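Local atomic coordinates of mitogen activated protein kinase, putative (PDB entry 4QNY), a protein that probably transfers the gamma-phosphate of ATP to serine or threonine residues of protein substrates, as mitogen-activated protein kinases do. Residues I147-I151 with Y203-D208; W210-L216 with L287-V293; K73-H77 with Y324-R328; F129-A134 with V158-L164; L18-Y22 with N88-P92. One frame throughout, in Å; residues are numbered along the deposited sequence.

Contact 1 (I147-I151 with Y203-D208); sequences IHRDI and YSAQID
Asp-208 lies against segment 147-151, its carboxylate gripping two backbone amides. Its CB lies 4.0 Å from Ile-151 CG1. CG is turned anti to the carbonyl carbon (chi1 -72°), which carries the carboxylate across to them. OD2 accepts from His-148 N at 2.9 Å, and OD1 from Arg-149 N at 3.0 Å, each through its syn lone pair. A short acidic chain suits this place, since two oxygens on one rigid carbon can hold neighbouring N-H groups together. The segment holds the HRD motif (His-148, Arg-149, Asp-150) of the kinase catalytic loop, and Asp-208 is the aspartate near the start of the alphaF helix. OD2 also accepts from His-142, while His-148 NE2 turns away to Cys-167 O. Branched aliphatic chains pack beside it: Ile-147 CG2 meets Ile-207 CD1 at 3.7 Å, and Ile-147 CD1 reaches the backbone of Ser-204. The methylene CD of Arg-149 also rests 3.8 Å from Ile-207 CD1.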
# COMPACT_ATOMS: atom_id res chain seq x y z
N ILE A 147 -7.11 -0.60 8.12
CA ILE A 147 -6.19 0.42 7.64
C ILE A 147 -5.07 -0.25 6.86
O ILE A 147 -4.48 -1.23 7.32
CB ILE A 147 -5.60 1.24 8.80
CG1 ILE A 147 -6.72 1.97 9.55
CG2 ILE A 147 -4.56 2.23 8.29
CD1 ILE A 147 -6.25 2.68 10.80
N HIS A 148 -4.77 0.26 5.67
CA HIS A 148 -3.78 -0.36 4.79
C HIS A 148 -2.36 -0.24 5.34
O HIS A 148 -1.60 -1.21 5.30
CB HIS A 148 -3.85 0.25 3.39
CG HIS A 148 -3.08 -0.52 2.36
ND1 HIS A 148 -1.74 -0.32 2.13
CD2 HIS A 148 -3.47 -1.50 1.51
CE1 HIS A 148 -1.33 -1.14 1.18
NE2 HIS A 148 -2.36 -1.87 0.79
N ARG A 149 -2.01 0.96 5.81
CA ARG A 149 -0.74 1.23 6.49
C ARG A 149 0.47 1.20 5.55
O ARG A 149 1.55 1.69 5.89
CB ARG A 149 -0.57 0.24 7.66
CG ARG A 149 0.79 0.19 8.34
CD ARG A 149 1.20 1.52 8.95
NE ARG A 149 2.65 1.66 8.94
CZ ARG A 149 3.43 1.48 10.01
NH1 ARG A 149 4.74 1.63 9.90
NH2 ARG A 149 2.90 1.17 11.18
N ASP A 150 0.30 0.68 4.34
CA ASP A 150 1.41 0.62 3.40
C ASP A 150 1.05 1.15 2.01
O ASP A 150 1.30 0.49 1.00
CB ASP A 150 1.94 -0.81 3.29
CG ASP A 150 3.38 -0.88 2.81
OD1 ASP A 150 4.10 0.13 2.96
OD2 ASP A 150 3.79 -1.94 2.29
N ILE A 151 0.46 2.34 1.96
CA ILE A 151 0.09 2.96 0.69
C ILE A 151 1.30 3.62 0.03
O ILE A 151 1.73 4.70 0.42
CB ILE A 151 -1.03 4.00 0.86
CG1 ILE A 151 -2.31 3.32 1.34
CG2 ILE A 151 -1.29 4.74 -0.44
CD1 ILE A 151 -2.90 2.36 0.32
N TYR A 203 -3.12 5.85 15.86
CA TYR A 203 -3.40 6.63 14.66
C TYR A 203 -4.71 6.19 14.03
O TYR A 203 -5.40 5.31 14.54
CB TYR A 203 -2.25 6.50 13.66
CG TYR A 203 -1.77 5.08 13.44
CD1 TYR A 203 -0.79 4.53 14.26
CD2 TYR A 203 -2.28 4.30 12.41
CE1 TYR A 203 -0.35 3.23 14.07
CE2 TYR A 203 -1.84 3.01 12.21
CZ TYR A 203 -0.87 2.48 13.04
OH TYR A 203 -0.44 1.19 12.83
N SER A 204 -5.07 6.82 12.91
CA SER A 204 -6.33 6.52 12.24
C SER A 204 -6.12 6.16 10.77
O SER A 204 -4.99 5.94 10.33
CB SER A 204 -7.29 7.71 12.35
OG SER A 204 -6.85 8.79 11.54
N ALA A 205 -7.22 6.12 10.02
CA ALA A 205 -7.18 5.79 8.60
C ALA A 205 -6.63 6.94 7.76
O ALA A 205 -6.47 6.82 6.55
CB ALA A 205 -8.56 5.39 8.12
N GLN A 206 -6.34 8.06 8.42
CA GLN A 206 -5.83 9.24 7.74
C GLN A 206 -4.40 9.05 7.24
O GLN A 206 -3.92 9.82 6.40
CB GLN A 206 -5.89 10.46 8.66
CG GLN A 206 -7.31 10.98 8.91
CD GLN A 206 -7.99 11.45 7.64
OE1 GLN A 206 -8.69 10.68 6.98
NE2 GLN A 206 -7.77 12.71 7.29
N ILE A 207 -3.72 8.02 7.74
CA ILE A 207 -2.36 7.74 7.31
C ILE A 207 -2.34 7.20 5.88
O ILE A 207 -1.34 7.30 5.18
CB ILE A 207 -1.64 6.73 8.24
CG1 ILE A 207 -2.30 5.35 8.16
CG2 ILE A 207 -1.63 7.24 9.67
CD1 ILE A 207 -1.48 4.24 8.79
N ASP A 208 -3.47 6.64 5.45
CA ASP A 208 -3.60 6.15 4.08
C ASP A 208 -3.85 7.31 3.13
O ASP A 208 -3.44 7.28 1.96
CB ASP A 208 -4.73 5.12 3.97
CG ASP A 208 -4.37 3.80 4.61
OD1 ASP A 208 -3.16 3.49 4.72
OD2 ASP A 208 -5.29 3.06 5.01
O HOH W 1 -0.56 4.00 4.38

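Contact 2 (W210-L216 with L287-V293); sequences WGIGCIL and LLRHMLV
Two helices of the kinase C-lobe, 206-219 and 282-291, pack here in a roughly antiparallel sense, their short segments 8.7 Å apart at closest approach and crossing at -143°. Gly-213 allows this closeness: lacking a side chain, it lets Met-291 CB come to 3.8 Å from its CA. About one turn earlier, the indole of Trp-210 offers a broad flat face to Leu-292. Leu-292 CD2 stands 3.7 Å from the centroid of the six-membered ring and 8° off its normal, a CH-pi contact suited to a methyl of the forked leucine. A chi1 of 180° swings the Trp-210 indole away from its own backbone N, over to the residues that end helix 282-291. Further along, Leu-216 CD2 settles 3.8 Å from Leu-288 CB and touches Met-291 SD. The long, unbranched Met-291 runs on to Ile-212, Met-291 CE meeting Ile-212 CG2 at 3.7 Å. Helix 124-143 adjoins Ile-212, Leu-216 and Met-291, so the pair, close at Gly-213, belongs to the hydrophobic core typical of the helical kinase C-lobe.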
# COMPACT_ATOMS: atom_id res chain seq x y z
N TRP A 210 -2.58 10.27 3.56
CA TRP A 210 -1.26 10.87 3.42
C TRP A 210 -0.47 10.20 2.30
O TRP A 210 0.20 10.86 1.52
CB TRP A 210 -0.48 10.77 4.74
CG TRP A 210 0.89 11.37 4.67
CD1 TRP A 210 2.05 10.72 4.35
CD2 TRP A 210 1.25 12.73 4.94
NE1 TRP A 210 3.11 11.60 4.39
CE2 TRP A 210 2.64 12.84 4.75
CE3 TRP A 210 0.53 13.87 5.31
CZ2 TRP A 210 3.33 14.04 4.92
CZ3 TRP A 210 1.21 15.06 5.49
CH2 TRP A 210 2.60 15.14 5.29
N GLY A 211 -0.58 8.87 2.23
CA GLY A 211 0.09 8.10 1.20
C GLY A 211 -0.40 8.46 -0.19
O GLY A 211 0.38 8.49 -1.14
N ILE A 212 -1.70 8.71 -0.31
CA ILE A 212 -2.29 9.11 -1.59
C ILE A 212 -1.80 10.49 -2.00
O ILE A 212 -1.54 10.75 -3.18
CB ILE A 212 -3.84 9.10 -1.52
CG1 ILE A 212 -4.34 7.69 -1.26
CG2 ILE A 212 -4.44 9.64 -2.81
CD1 ILE A 212 -3.99 6.69 -2.34
N GLY A 213 -1.66 11.38 -1.02
CA GLY A 213 -1.13 12.71 -1.26
C GLY A 213 0.28 12.66 -1.79
O GLY A 213 0.63 13.38 -2.73
N CYS A 214 1.11 11.81 -1.20
CA CYS A 214 2.48 11.61 -1.67
C CYS A 214 2.47 11.10 -3.11
O CYS A 214 3.27 11.54 -3.94
CB CYS A 214 3.23 10.63 -0.77
SG CYS A 214 3.41 11.17 0.94
N ILE A 215 1.57 10.16 -3.38
CA ILE A 215 1.42 9.60 -4.72
C ILE A 215 0.92 10.67 -5.70
O ILE A 215 1.39 10.76 -6.83
CB ILE A 215 0.47 8.40 -4.72
CG1 ILE A 215 1.09 7.23 -3.95
CG2 ILE A 215 0.13 7.96 -6.13
CD1 ILE A 215 0.15 6.07 -3.72
N LEU A 216 -0.04 11.48 -5.24
CA LEU A 216 -0.55 12.58 -6.05
C LEU A 216 0.55 13.58 -6.38
O LEU A 216 0.62 14.10 -7.49
CB LEU A 216 -1.71 13.28 -5.34
CG LEU A 216 -2.27 14.54 -6.00
CD1 LEU A 216 -2.75 14.25 -7.41
CD2 LEU A 216 -3.40 15.13 -5.17
N LEU A 287 -6.33 19.78 -3.53
CA LEU A 287 -6.49 18.41 -3.06
C LEU A 287 -5.17 17.88 -2.51
O LEU A 287 -5.14 17.18 -1.50
CB LEU A 287 -7.00 17.51 -4.18
CG LEU A 287 -7.24 16.04 -3.81
CD1 LEU A 287 -8.30 15.94 -2.72
CD2 LEU A 287 -7.64 15.23 -5.03
N LEU A 288 -4.08 18.22 -3.19
CA LEU A 288 -2.74 17.84 -2.76
C LEU A 288 -2.39 18.49 -1.43
O LEU A 288 -1.86 17.84 -0.53
CB LEU A 288 -1.71 18.23 -3.83
CG LEU A 288 -0.25 17.87 -3.55
CD1 LEU A 288 -0.11 16.37 -3.38
CD2 LEU A 288 0.65 18.39 -4.66
N ARG A 289 -2.70 19.78 -1.30
CA ARG A 289 -2.46 20.52 -0.07
C ARG A 289 -3.22 19.93 1.11
O ARG A 289 -2.67 19.77 2.20
CB ARG A 289 -2.85 21.99 -0.26
CG ARG A 289 -2.88 22.80 1.03
CD ARG A 289 -3.89 23.94 0.93
NE ARG A 289 -5.25 23.44 0.74
CZ ARG A 289 -6.07 23.11 1.73
NH1 ARG A 289 -5.68 23.22 2.99
NH2 ARG A 289 -7.29 22.67 1.46
N HIS A 290 -4.49 19.61 0.88
CA HIS A 290 -5.36 19.13 1.95
C HIS A 290 -5.04 17.68 2.32
O HIS A 290 -5.21 17.27 3.47
CB HIS A 290 -6.82 19.26 1.53
CG HIS A 290 -7.76 19.43 2.68
ND1 HIS A 290 -9.07 19.83 2.52
CD2 HIS A 290 -7.58 19.26 4.02
CE1 HIS A 290 -9.66 19.89 3.70
NE2 HIS A 290 -8.78 19.55 4.63
N MET A 291 -4.57 16.90 1.35
CA MET A 291 -4.16 15.52 1.60
C MET A 291 -2.89 15.47 2.43
O MET A 291 -2.64 14.49 3.14
CB MET A 291 -3.95 14.77 0.28
CG MET A 291 -5.21 14.21 -0.34
SD MET A 291 -4.88 13.34 -1.88
CE MET A 291 -6.50 12.67 -2.25
N LEU A 292 -2.08 16.51 2.34
CA LEU A 292 -0.80 16.54 3.03
C LEU A 292 -0.80 17.55 4.18
O LEU A 292 0.15 18.31 4.35
CB LEU A 292 0.33 16.86 2.05
CG LEU A 292 0.57 15.81 0.96
CD1 LEU A 292 1.64 16.26 -0.02
CD2 LEU A 292 0.96 14.48 1.59
N VAL A 293 -1.87 17.53 4.97
CA VAL A 293 -1.96 18.37 6.16
C VAL A 293 -1.33 17.64 7.34
O VAL A 293 -1.59 16.45 7.55
CB VAL A 293 -3.42 18.75 6.48
CG1 VAL A 293 -3.51 19.44 7.84
CG2 VAL A 293 -3.98 19.64 5.39

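Contact 3 (K73-H77 with Y324-R328); sequences KLLAH and YALFR
This is a mainly aromatic contact, in which the C-terminal extension, as segment 324-328, crosses the end of helix 62-77. Phe-327 carries it. Its CG lies anti to the backbone N (chi1 180°), sending the ring against the helix, where Leu-74 covers a face and His-77 meets an edge. Leu-74 CD2 sits over the centre of one face, 3.6 Å from the centroid and 6° off the normal, a forked leucine's methyl against the pi cloud. The same phenyl turns its edge to the His-77 face, planes at 89° and centroids 5.3 Å apart, a T-shaped pair in which Phe-327 CD1 comes within 3.7 Å of His-77 CG. Lying between the third and fourth N-lobe strands, helix 62-77 is the kinase alphaC helix, here bound by a tail that follows the C-lobe, as in MAP kinases generally. Val-146 touches both Leu-74 and Phe-327, and the Phe-327 backbone bonds to Ala-144, tying the tail to the C-lobe too. Lys-73 CB, its aliphatic root, approaches the phenyl edge at 3.8 Å from Phe-327 CZ. The flat imidazole suits its place, giving the phenyl a face and Ala-325 O an in-plane edge, 3.2 Å from His-77 CE1.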
# COMPACT_ATOMS: atom_id res chain seq x y z
N LYS A 73 -6.38 -13.50 4.26
CA LYS A 73 -7.76 -13.33 4.73
C LYS A 73 -8.38 -12.06 4.16
O LYS A 73 -9.54 -12.06 3.75
CB LYS A 73 -7.80 -13.29 6.26
CG LYS A 73 -7.76 -14.65 6.92
CD LYS A 73 -8.14 -14.56 8.39
CE LYS A 73 -8.48 -15.92 8.97
NZ LYS A 73 -9.04 -15.81 10.35
N LEU A 74 -7.60 -10.98 4.13
CA LEU A 74 -8.08 -9.71 3.61
C LEU A 74 -8.32 -9.77 2.10
O LEU A 74 -9.31 -9.24 1.61
CB LEU A 74 -7.09 -8.59 3.94
CG LEU A 74 -7.07 -8.14 5.40
CD1 LEU A 74 -5.78 -7.41 5.70
CD2 LEU A 74 -8.27 -7.25 5.70
N LEU A 75 -7.41 -10.41 1.38
CA LEU A 75 -7.55 -10.57 -0.06
C LEU A 75 -8.82 -11.33 -0.42
O LEU A 75 -9.51 -11.00 -1.38
CB LEU A 75 -6.32 -11.27 -0.65
CG LEU A 75 -5.05 -10.44 -0.76
CD1 LEU A 75 -3.87 -11.31 -1.16
CD2 LEU A 75 -5.23 -9.29 -1.74
N ALA A 76 -9.13 -12.36 0.38
CA ALA A 76 -10.34 -13.14 0.17
C ALA A 76 -11.56 -12.38 0.66
O ALA A 76 -12.68 -12.61 0.19
CB ALA A 76 -10.23 -14.48 0.88
N HIS A 77 -11.35 -11.47 1.61
CA HIS A 77 -12.44 -10.70 2.20
C HIS A 77 -13.04 -9.70 1.21
O HIS A 77 -14.25 -9.46 1.22
CB HIS A 77 -11.95 -9.97 3.45
CG HIS A 77 -13.00 -9.13 4.11
ND1 HIS A 77 -13.14 -7.78 3.86
CD2 HIS A 77 -13.96 -9.45 5.01
CE1 HIS A 77 -14.14 -7.30 4.57
NE2 HIS A 77 -14.66 -8.29 5.28
N TYR A 324 -19.16 -1.86 3.10
CA TYR A 324 -18.68 -3.23 3.08
C TYR A 324 -18.83 -3.89 4.45
O TYR A 324 -19.03 -3.21 5.45
CB TYR A 324 -17.22 -3.28 2.62
N ALA A 325 -18.72 -5.22 4.47
CA ALA A 325 -18.82 -5.97 5.72
C ALA A 325 -17.56 -5.79 6.56
O ALA A 325 -16.47 -5.62 6.03
CB ALA A 325 -19.07 -7.44 5.44
N LEU A 326 -17.73 -5.84 7.88
CA LEU A 326 -16.61 -5.65 8.80
C LEU A 326 -15.70 -6.87 8.81
O LEU A 326 -16.15 -8.00 9.01
CB LEU A 326 -17.13 -5.37 10.21
CG LEU A 326 -16.09 -4.90 11.23
CD1 LEU A 326 -16.14 -3.38 11.38
CD2 LEU A 326 -16.30 -5.58 12.58
N PHE A 327 -14.40 -6.63 8.61
CA PHE A 327 -13.41 -7.70 8.69
C PHE A 327 -13.17 -8.06 10.15
O PHE A 327 -12.89 -7.19 10.98
CB PHE A 327 -12.10 -7.26 8.02
CG PHE A 327 -11.01 -8.30 8.07
CD1 PHE A 327 -10.98 -9.34 7.15
CD2 PHE A 327 -10.02 -8.24 9.03
CE1 PHE A 327 -9.98 -10.29 7.19
CE2 PHE A 327 -9.02 -9.19 9.08
CZ PHE A 327 -9.00 -10.22 8.16
N ARG A 328 -13.28 -9.34 10.48
CA ARG A 328 -13.09 -9.79 11.85
C ARG A 328 -11.66 -10.23 12.12
O ARG A 328 -11.17 -11.19 11.52
CB ARG A 328 -14.07 -10.92 12.19
CG ARG A 328 -13.88 -11.48 13.59
CD ARG A 328 -14.99 -12.45 13.96
NE ARG A 328 -15.74 -12.89 12.79
CZ ARG A 328 -16.68 -13.84 12.82
NH1 ARG A 328 -16.96 -14.45 13.96
NH2 ARG A 328 -17.32 -14.17 11.71

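Contact 4 (F129-A134 with V158-L164); sequences FFIYQA and VNTNCDL
Gln-133 NE2 donates to two carbonyl oxygens, Cys-162 O across the contact at 2.7 Å and Phe-129 O one helical turn back at 2.9 Å. The first bond is nearly straight, 169° at the hydrogen, and lies in both the amide and the carbonyl plane. The second reaches Phe-129 O from above its carbonyl plane, on the face opposite to the helical donor Gln-133 N. OE1 accepts from Leu-164 N at 3.0 Å, from above its carbonyl plane, and more weakly from Asn-82 ND2. With CG anti to the carbonyl carbon (chi1 -78°) and the chain extended beyond, glutamine carries a donor and an acceptor out from helix to hairpin, which suits it to the place. NE2 also sits over the centre of the Phe-129 ring. That ring turns its CD2 to Cys-162 CB, 3.5 Å away. Phe-130 packs beside it: its CE1 lies 3.6 Å from Val-158 CG1, and Cys-162 SG stands obliquely 4.5 Å from its centroid, a sulfur-aromatic contact. Leu-164 spreads its two methyls over the helix, CD2 being 3.8 Å from Ala-134 CA. The type I turn from Asn-159 to Cys-162 links the strands 156-158 and 164-166 that follow the catalytic loop. With bonds at both ends, the buried Gln-133 amide is fixed in its flip and ties the turn to helix 124-143 by directional bonds beside apolar packing.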
# COMPACT_ATOMS: atom_id res chain seq x y z
N PHE A 129 -8.33 9.83 -12.69
CA PHE A 129 -8.85 8.46 -12.70
C PHE A 129 -8.06 7.57 -11.75
O PHE A 129 -8.62 6.70 -11.08
CB PHE A 129 -8.84 7.89 -14.12
CG PHE A 129 -9.60 6.61 -14.27
CD1 PHE A 129 -10.83 6.44 -13.65
CD2 PHE A 129 -9.09 5.57 -15.03
CE1 PHE A 129 -11.53 5.26 -13.79
CE2 PHE A 129 -9.80 4.39 -15.18
CZ PHE A 129 -11.02 4.23 -14.55
N PHE A 130 -6.74 7.78 -11.70
CA PHE A 130 -5.88 7.05 -10.77
C PHE A 130 -6.26 7.34 -9.32
O PHE A 130 -6.46 6.43 -8.52
CB PHE A 130 -4.41 7.40 -11.00
CG PHE A 130 -3.79 6.69 -12.16
CD1 PHE A 130 -4.29 5.48 -12.61
CD2 PHE A 130 -2.68 7.23 -12.81
CE1 PHE A 130 -3.71 4.83 -13.68
CE2 PHE A 130 -2.10 6.58 -13.87
CZ PHE A 130 -2.62 5.38 -14.31
N ILE A 131 -6.35 8.63 -8.99
CA ILE A 131 -6.61 9.06 -7.63
C ILE A 131 -7.98 8.63 -7.12
O ILE A 131 -8.11 8.15 -6.00
CB ILE A 131 -6.47 10.59 -7.50
CG1 ILE A 131 -5.01 11.01 -7.70
CG2 ILE A 131 -6.96 11.07 -6.14
CD1 ILE A 131 -4.05 10.36 -6.73
N TYR A 132 -9.00 8.79 -7.96
CA TYR A 132 -10.36 8.43 -7.55
C TYR A 132 -10.48 6.93 -7.30
O TYR A 132 -11.13 6.51 -6.34
CB TYR A 132 -11.38 8.86 -8.60
CG TYR A 132 -12.81 8.57 -8.18
CD1 TYR A 132 -13.48 9.43 -7.32
CD2 TYR A 132 -13.48 7.44 -8.63
CE1 TYR A 132 -14.78 9.17 -6.92
CE2 TYR A 132 -14.78 7.17 -8.24
CZ TYR A 132 -15.42 8.04 -7.39
OH TYR A 132 -16.71 7.78 -7.00
N GLN A 133 -9.87 6.12 -8.16
CA GLN A 133 -9.90 4.67 -8.01
C GLN A 133 -9.20 4.25 -6.72
O GLN A 133 -9.66 3.34 -6.03
CB GLN A 133 -9.24 3.99 -9.20
CG GLN A 133 -10.11 3.91 -10.45
CD GLN A 133 -9.38 3.31 -11.63
OE1 GLN A 133 -9.65 2.18 -12.03
NE2 GLN A 133 -8.45 4.07 -12.19
N ALA A 134 -8.11 4.93 -6.39
CA ALA A 134 -7.36 4.64 -5.18
C ALA A 134 -8.16 5.01 -3.94
O ALA A 134 -8.18 4.27 -2.95
CB ALA A 134 -6.03 5.37 -5.19
N VAL A 158 -1.58 -0.93 -11.85
CA VAL A 158 -2.31 -0.25 -12.92
C VAL A 158 -2.14 -0.92 -14.29
O VAL A 158 -1.17 -1.64 -14.53
CB VAL A 158 -1.87 1.22 -13.05
CG1 VAL A 158 -2.34 2.04 -11.85
CG2 VAL A 158 -0.36 1.32 -13.21
N ASN A 159 -3.10 -0.66 -15.18
CA ASN A 159 -3.02 -1.12 -16.56
C ASN A 159 -2.92 0.06 -17.52
O ASN A 159 -2.92 1.22 -17.10
CB ASN A 159 -4.24 -1.97 -16.92
CG ASN A 159 -4.30 -3.27 -16.14
OD1 ASN A 159 -3.27 -3.80 -15.73
ND2 ASN A 159 -5.50 -3.79 -15.95
N THR A 160 -2.85 -0.23 -18.82
CA THR A 160 -2.83 0.81 -19.84
C THR A 160 -4.23 1.41 -19.97
O THR A 160 -4.40 2.52 -20.49
CB THR A 160 -2.36 0.26 -21.20
OG1 THR A 160 -1.20 -0.56 -21.01
CG2 THR A 160 -2.01 1.39 -22.16
N ASN A 161 -5.22 0.68 -19.48
CA ASN A 161 -6.59 1.18 -19.41
C ASN A 161 -6.76 2.17 -18.26
O ASN A 161 -7.86 2.68 -18.04
CB ASN A 161 -7.57 0.02 -19.25
CG ASN A 161 -7.43 -1.03 -20.33
OD1 ASN A 161 -6.45 -1.78 -20.35
ND2 ASN A 161 -8.41 -1.11 -21.22
N CYS A 162 -5.67 2.40 -17.54
CA CYS A 162 -5.65 3.24 -16.34
C CYS A 162 -6.52 2.67 -15.22
O CYS A 162 -6.83 3.37 -14.26
CB CYS A 162 -6.08 4.68 -16.66
SG CYS A 162 -4.80 5.67 -17.46
N ASP A 163 -6.89 1.40 -15.34
CA ASP A 163 -7.58 0.70 -14.26
C ASP A 163 -6.61 0.51 -13.10
O ASP A 163 -5.43 0.25 -13.32
CB ASP A 163 -8.12 -0.65 -14.74
CG ASP A 163 -9.26 -0.50 -15.73
OD1 ASP A 163 -9.90 0.57 -15.76
OD2 ASP A 163 -9.51 -1.46 -16.49
N LEU A 164 -7.10 0.65 -11.88
CA LEU A 164 -6.24 0.65 -10.71
C LEU A 164 -6.66 -0.40 -9.68
O LEU A 164 -7.85 -0.62 -9.47
CB LEU A 164 -6.23 2.04 -10.07
CG LEU A 164 -5.21 2.35 -8.97
CD1 LEU A 164 -4.75 3.79 -9.10
CD2 LEU A 164 -5.80 2.10 -7.59

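Contact 5 (L18-Y22 with N88-P92); sequences LDDRY and NILTP
Segment 18-22 is an irregular approach to strand 22-31, whereas 88-90 is the end of strand 86-90, running on into a loop at Thr-91 and Pro-92; their backbones come closest at Leu-18 and Leu-90, with CA atoms 6.2 Å apart. The turn at Asp-19 is an Asx turn, OD1 accepting from Arg-21 N at 3.1 Å, a task for which a short carboxylate is well sized. Leu-90, whose methyl contacts hold for the conformer described, is the central apolar residue. Leu-18 CD1 touches its CB at 3.9 Å, while Asp-19 CB lies beside CD2. The phenol ring of Tyr-22 also packs on it, CE2 being 3.7 Å from Leu-90 CD1. Tyr-22 has CG anti to the carbonyl carbon (chi1 -55°), which carries the ring across to the strand. Its hydroxyl reaches further, accepting from Asn-88 ND2 at 3.1 Å with an angle of 145°, so tyrosine can pack along its ring and still bond at its end. The other branch of Leu-18, CD2, rests 3.6 Å from Pro-92 N, against a rigid proline. The guanidinium of Arg-21 makes a salt bridge to Asp-41. Around this, Met-51 of strand 47-54 touches Tyr-22 and Leu-90, and strand 101-106 adjoins them through Val-104 and Tyr-102, so the N-terminal segment lies across one side of the five-stranded N-lobe sheet, whose two outermost strands it joins.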
# COMPACT_ATOMS: atom_id res chain seq x y z
N LEU A 18 2.39 -28.63 -6.21
CA LEU A 18 1.23 -28.08 -5.53
C LEU A 18 0.00 -28.16 -6.43
O LEU A 18 -1.03 -28.72 -6.05
CB LEU A 18 1.48 -26.62 -5.12
CG LEU A 18 2.65 -26.38 -4.17
CD1 LEU A 18 2.86 -24.89 -3.97
CD2 LEU A 18 2.41 -27.07 -2.84
N ASP A 19 0.13 -27.61 -7.63
CA ASP A 19 -0.95 -27.65 -8.62
C ASP A 19 -0.36 -27.57 -10.02
O ASP A 19 0.38 -26.64 -10.35
CB ASP A 19 -1.94 -26.50 -8.38
CG ASP A 19 -3.30 -26.77 -9.00
OD1 ASP A 19 -3.36 -27.42 -10.06
OD2 ASP A 19 -4.31 -26.33 -8.41
N ASP A 20 -0.71 -28.54 -10.86
CA ASP A 20 -0.15 -28.65 -12.20
C ASP A 20 -0.72 -27.59 -13.15
O ASP A 20 -0.26 -27.45 -14.28
CB ASP A 20 -0.42 -30.05 -12.77
CG ASP A 20 0.80 -30.63 -13.47
OD1 ASP A 20 1.93 -30.24 -13.12
OD2 ASP A 20 0.62 -31.48 -14.36
N ARG A 21 -1.71 -26.84 -12.67
CA ARG A 21 -2.40 -25.83 -13.47
C ARG A 21 -1.48 -24.75 -14.04
O ARG A 21 -1.58 -24.40 -15.22
CB ARG A 21 -3.50 -25.16 -12.63
CG ARG A 21 -4.79 -25.95 -12.55
CD ARG A 21 -5.74 -25.39 -11.49
NE ARG A 21 -6.18 -24.03 -11.78
CZ ARG A 21 -7.33 -23.51 -11.34
NH1 ARG A 21 -8.14 -24.24 -10.59
NH2 ARG A 21 -7.66 -22.26 -11.66
N TYR A 22 -0.59 -24.24 -13.20
CA TYR A 22 0.11 -22.99 -13.51
C TYR A 22 1.43 -23.17 -14.24
O TYR A 22 2.33 -23.89 -13.79
CB TYR A 22 0.33 -22.21 -12.21
CG TYR A 22 -0.95 -21.97 -11.45
CD1 TYR A 22 -1.84 -20.97 -11.85
CD2 TYR A 22 -1.29 -22.75 -10.35
CE1 TYR A 22 -3.02 -20.75 -11.16
CE2 TYR A 22 -2.47 -22.53 -9.66
CZ TYR A 22 -3.33 -21.53 -10.07
OH TYR A 22 -4.51 -21.32 -9.39
N ASN A 88 -6.42 -18.10 -5.88
CA ASN A 88 -6.09 -19.39 -5.26
C ASN A 88 -5.06 -19.28 -4.15
O ASN A 88 -4.32 -18.30 -4.06
CB ASN A 88 -5.60 -20.36 -6.33
CG ASN A 88 -5.94 -21.81 -6.02
OD1 ASN A 88 -6.10 -22.18 -4.85
ND2 ASN A 88 -6.06 -22.63 -7.05
N ILE A 89 -5.02 -20.31 -3.30
CA ILE A 89 -4.00 -20.43 -2.26
C ILE A 89 -3.37 -21.82 -2.31
O ILE A 89 -3.98 -22.81 -1.90
CB ILE A 89 -4.59 -20.20 -0.85
CG1 ILE A 89 -5.29 -18.84 -0.77
CG2 ILE A 89 -3.49 -20.30 0.21
CD1 ILE A 89 -4.34 -17.66 -0.87
N LEU A 90 -2.14 -21.89 -2.81
CA LEU A 90 -1.45 -23.17 -2.97
C LEU A 90 -0.58 -23.50 -1.75
O LEU A 90 0.39 -22.80 -1.46
CB LEU A 90 -0.59 -23.16 -4.23
CG LEU A 90 -1.30 -22.79 -5.53
CD1 LEU A 90 -0.34 -22.87 -6.71
CD2 LEU A 90 -2.51 -23.69 -5.76
N THR A 91 -0.94 -24.57 -1.05
CA THR A 91 -0.22 -25.00 0.14
C THR A 91 0.20 -26.46 0.04
O THR A 91 -0.52 -27.27 -0.55
CB THR A 91 -1.07 -24.79 1.40
OG1 THR A 91 -2.35 -25.41 1.20
CG2 THR A 91 -1.27 -23.31 1.68
N PRO A 92 1.36 -26.81 0.62
CA PRO A 92 1.82 -28.21 0.64
C PRO A 92 0.92 -29.10 1.48
O PRO A 92 0.53 -28.72 2.58
CB PRO A 92 3.22 -28.11 1.26
CG PRO A 92 3.63 -26.68 1.08
CD PRO A 92 2.36 -25.89 1.18

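How the contacts relate
From the N terminus, contact 5 comes first, closing a loop of 65 residues that holds much of the N-lobe sheet and helix 62-77. Contact 3 opens within that loop and closes only near the C terminus, so the two cross; it brings the C-terminal extension back to the N-lobe helix. Contacts 1, 2 and 4 all fall within its long span. Contact 4 ties helix 124-143 to the hairpin turn, and crosses contact 1, which links the catalytic loop to the start of helix 206-219. Contact 2 follows, joining that same helix to 282-291. It touches contact 1 through Ile-151 and contact 4 through Ile-212, so helix 206-219 adjoins both in the C-lobe.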